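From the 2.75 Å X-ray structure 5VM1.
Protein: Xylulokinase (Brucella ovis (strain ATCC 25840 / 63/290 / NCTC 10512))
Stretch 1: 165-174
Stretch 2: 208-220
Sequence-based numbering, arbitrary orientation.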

# COMPACT_ATOMS: atom_id res chain seq x y z
N LEU A 165 11.14 -10.96 -8.71
CA LEU A 165 12.47 -10.49 -8.39
C LEU A 165 13.19 -11.52 -7.51
O LEU A 165 14.39 -11.77 -7.69
CB LEU A 165 12.36 -9.11 -7.75
CG LEU A 165 13.59 -8.21 -7.80
CD1 LEU A 165 13.98 -7.80 -9.22
CD2 LEU A 165 13.33 -7.00 -6.95
N ARG A 166 12.47 -12.14 -6.56
CA ARG A 166 13.07 -13.17 -5.72
C ARG A 166 13.46 -14.39 -6.55
O ARG A 166 14.43 -15.09 -6.22
CB ARG A 166 12.12 -13.57 -4.58
CG ARG A 166 12.68 -14.66 -3.63
CD ARG A 166 11.62 -15.62 -3.12
NE ARG A 166 10.48 -14.87 -2.59
CZ ARG A 166 10.48 -14.17 -1.46
NH1 ARG A 166 9.38 -13.51 -1.09
NH2 ARG A 166 11.55 -14.12 -0.68
N LEU A 167 12.69 -14.68 -7.60
CA LEU A 167 13.02 -15.80 -8.48
C LEU A 167 14.34 -15.54 -9.17
O LEU A 167 15.18 -16.45 -9.29
CB LEU A 167 11.93 -16.00 -9.53
CG LEU A 167 12.15 -17.10 -10.57
CD1 LEU A 167 12.22 -18.48 -9.93
CD2 LEU A 167 11.08 -17.03 -11.63
N TRP A 168 14.56 -14.31 -9.62
CA TRP A 168 15.85 -13.91 -10.18
C TRP A 168 16.96 -13.95 -9.12
O TRP A 168 18.09 -14.35 -9.42
CB TRP A 168 15.71 -12.52 -10.81
CG TRP A 168 17.00 -11.88 -11.17
CD1 TRP A 168 17.91 -12.33 -12.07
CD2 TRP A 168 17.56 -10.69 -10.58
NE1 TRP A 168 19.00 -11.48 -12.09
CE2 TRP A 168 18.81 -10.47 -11.19
CE3 TRP A 168 17.13 -9.79 -9.60
CZ2 TRP A 168 19.63 -9.39 -10.86
CZ3 TRP A 168 17.95 -8.71 -9.27
CH2 TRP A 168 19.18 -8.52 -9.90
N LEU A 169 16.67 -13.53 -7.88
CA LEU A 169 17.69 -13.47 -6.83
C LEU A 169 18.05 -14.85 -6.28
O LEU A 169 19.22 -15.15 -6.06
CB LEU A 169 17.18 -12.56 -5.71
CG LEU A 169 17.10 -11.05 -5.99
CD1 LEU A 169 16.42 -10.33 -4.83
CD2 LEU A 169 18.51 -10.51 -6.19
N THR A 170 17.04 -15.70 -6.03
CA THR A 170 17.25 -16.95 -5.31
C THR A 170 17.01 -18.19 -6.14
O THR A 170 17.48 -19.27 -5.75
CB THR A 170 16.31 -17.06 -4.09
OG1 THR A 170 14.96 -17.27 -4.55
CG2 THR A 170 16.39 -15.84 -3.21
N GLY A 171 16.25 -18.11 -7.22
CA GLY A 171 15.91 -19.30 -7.97
C GLY A 171 14.79 -20.13 -7.39
O GLY A 171 14.56 -21.25 -7.88
N GLU A 172 14.07 -19.62 -6.39
CA GLU A 172 12.95 -20.34 -5.79
C GLU A 172 11.65 -19.58 -6.03
O GLU A 172 11.65 -18.41 -6.40
CB GLU A 172 13.17 -20.58 -4.29
CG GLU A 172 14.09 -21.78 -4.02
CD GLU A 172 14.35 -22.03 -2.54
OE1 GLU A 172 13.50 -22.67 -1.88
OE2 GLU A 172 15.41 -21.58 -2.04
N TYR A 173 10.54 -20.30 -5.90
CA TYR A 173 9.20 -19.73 -6.04
C TYR A 173 8.61 -19.58 -4.64
O TYR A 173 8.07 -20.54 -4.08
CB TYR A 173 8.30 -20.62 -6.90
CG TYR A 173 8.83 -21.01 -8.26
CD1 TYR A 173 8.87 -20.11 -9.32
CD2 TYR A 173 9.28 -22.30 -8.49
CE1 TYR A 173 9.34 -20.51 -10.57
CE2 TYR A 173 9.76 -22.69 -9.71
CZ TYR A 173 9.79 -21.80 -10.74
OH TYR A 173 10.29 -22.25 -11.94
N ILE A 174 8.68 -18.39 -4.07
CA ILE A 174 8.20 -18.16 -2.71
C ILE A 174 7.53 -16.79 -2.66
O ILE A 174 7.98 -15.84 -3.30
CB ILE A 174 9.37 -18.26 -1.69
CG1 ILE A 174 9.94 -19.69 -1.63
CG2 ILE A 174 8.95 -17.77 -0.30
CD1 ILE A 174 11.20 -19.77 -0.79
N MET A 208 1.04 -21.85 -7.80
CA MET A 208 1.35 -20.76 -6.89
C MET A 208 2.73 -20.99 -6.29
O MET A 208 3.20 -22.13 -6.22
CB MET A 208 0.31 -20.64 -5.75
CG MET A 208 -1.14 -20.46 -6.16
SD MET A 208 -1.53 -18.83 -6.81
CE MET A 208 -1.62 -19.12 -8.59
N PRO A 209 3.40 -19.94 -5.85
CA PRO A 209 4.64 -20.12 -5.07
C PRO A 209 4.31 -20.64 -3.68
O PRO A 209 3.18 -20.58 -3.20
CB PRO A 209 5.23 -18.71 -5.01
CG PRO A 209 4.02 -17.83 -5.00
CD PRO A 209 3.04 -18.51 -5.95
N GLN A 210 5.34 -21.13 -3.01
CA GLN A 210 5.19 -21.56 -1.62
C GLN A 210 5.13 -20.33 -0.72
O GLN A 210 5.69 -19.28 -1.05
CB GLN A 210 6.32 -22.51 -1.21
N LEU A 211 4.38 -20.46 0.38
CA LEU A 211 4.11 -19.37 1.30
C LEU A 211 4.99 -19.44 2.55
O LEU A 211 5.30 -20.53 3.05
CB LEU A 211 2.64 -19.37 1.70
CG LEU A 211 1.71 -19.10 0.52
CD1 LEU A 211 0.29 -19.43 0.87
CD2 LEU A 211 1.84 -17.64 0.13
N VAL A 212 5.39 -18.27 3.03
CA VAL A 212 6.20 -18.09 4.22
C VAL A 212 5.72 -16.81 4.89
O VAL A 212 4.99 -16.02 4.29
CB VAL A 212 7.71 -17.98 3.91
CG1 VAL A 212 8.26 -19.25 3.31
CG2 VAL A 212 7.98 -16.79 2.99
N GLU A 213 6.14 -16.60 6.13
CA GLU A 213 5.93 -15.29 6.74
C GLU A 213 6.99 -14.33 6.21
O GLU A 213 8.10 -14.73 5.87
CB GLU A 213 5.97 -15.35 8.26
CG GLU A 213 4.94 -16.28 8.84
CD GLU A 213 3.54 -15.80 8.64
OE1 GLU A 213 3.33 -14.62 8.26
OE2 GLU A 213 2.63 -16.61 8.85
N GLY A 214 6.60 -13.05 6.10
CA GLY A 214 7.47 -12.07 5.48
C GLY A 214 8.81 -11.93 6.15
O GLY A 214 9.81 -11.60 5.50
N SER A 215 8.86 -12.13 7.46
CA SER A 215 10.08 -11.98 8.22
C SER A 215 10.88 -13.27 8.33
O SER A 215 11.94 -13.27 8.97
CB SER A 215 9.75 -11.45 9.62
OG SER A 215 8.87 -12.36 10.25
N GLU A 216 10.41 -14.37 7.75
CA GLU A 216 11.20 -15.58 7.90
C GLU A 216 12.05 -15.80 6.65
O GLU A 216 11.84 -15.16 5.61
CB GLU A 216 10.33 -16.81 8.26
CG GLU A 216 9.32 -17.37 7.29
CD GLU A 216 8.26 -18.24 8.01
OE1 GLU A 216 8.20 -18.18 9.27
OE2 GLU A 216 7.52 -18.99 7.32
N ALA A 217 13.06 -16.66 6.78
CA ALA A 217 14.03 -16.86 5.70
C ALA A 217 13.36 -17.57 4.54
O ALA A 217 12.67 -18.57 4.74
CB ALA A 217 15.21 -17.68 6.20
N ALA A 218 13.53 -17.03 3.34
CA ALA A 218 12.79 -17.52 2.18
C ALA A 218 13.66 -17.46 0.92
O ALA A 218 13.38 -16.74 -0.05
CB ALA A 218 11.48 -16.74 2.06
N GLY A 219 14.73 -18.25 0.94
CA GLY A 219 15.67 -18.40 -0.15
C GLY A 219 17.04 -17.86 0.21
O GLY A 219 17.22 -17.09 1.17
N CYS A 220 18.03 -18.30 -0.56
CA CYS A 220 19.40 -17.82 -0.47
C CYS A 220 19.79 -17.21 -1.81
O CYS A 220 19.33 -17.65 -2.87
CB CYS A 220 20.37 -18.96 -0.09
SG CYS A 220 20.09 -19.66 1.56

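How do the two backbones lie against each other? The first stretch ends a helix at Thr-170, turns at Gly-171, whose positive phi suits a residue without a CB, and runs out extended to Ile-174. There it meets the strand 210-212 in parallel: Ile-174 pairs with Gln-210, their CA atoms 4.7 Å apart. Gln-210 N donates to Tyr-173 O, on the residue before Ile-174, at 3.0 Å with a nearly straight approach, and a CA-H...O contact, Ile-174 CA to Gln-210 O at 3.2 Å, follows one step along. The second strand, 217-220, runs past the helix, with axes 8.3 Å apart at their closest and inclined at 51°, and also reaches Glu-172 and Ile-174 beyond the helix end.

Which bump fills the hollow between these two strands? It is Ile-174, which has more of its surface covered by the other stretch than any other residue here. Its CG2 sits 3.6 Å from Val-212 CG2 and also 3.6 Å from Ala-218 CB, so one methyl bridges both strands of the second stretch. The CB of Ala-218 lies against this branch, while the other branch extends with chi2 near 180° and brings CD1 to 4.2 Å from Gly-219 N. The two CG2 contacts, with Val-212 and Ala-218, are apolar and at van der Waals distance, and burying them keeps hydrocarbon away from water; CD1 merely lies near the backbone of Gly-219. Pro-209 adds a smaller ridge: its CB lies 4.1 Å from Tyr-173 CB and 3.5 Å from Tyr-173 O, whereas the tyrosine ring leads away from the contact.

Why does the strand beside the helix carry a glycine? Gly-219 presents a bare backbone exactly where Thr-170 bulges. A CB in the ideal position would come within 2.9 Å of Thr-170 CG2, a clash, and the backbone angles of Gly-219 independently call for glycine. Into the space thus left, Thr-170 sets its methyl, with CG2 4.0 Å from Gly-219 C. Glu-172 reaches over the same bare spot, its OE2 3.7 Å from Gly-219 CA. Next along, the backbones themselves come close: Thr-170 CA makes a CA-H...O contact of 3.3 Å with Cys-220 O, while the Cys-220 side chain points away.

What holds the polar groups beside this packing in place? Arg-166 spans the space between the helix and the extended end of its own stretch, where NE donates to Ile-174 O at 2.8 Å. From there its NH2 makes a weak hydrogen bond to Ala-218 O, 3.3 Å long and bent to 131°, so one guanidinium links both stretches. Thr-170 is anchored too: OG1 donates to Arg-166 O at 2.8 Å and accepts from Glu-172 N at 3.1 Å. With the hydroxyl engaged inside its own stretch, the methyl faces Gly-219, and the threonine serves both the turn and the fit.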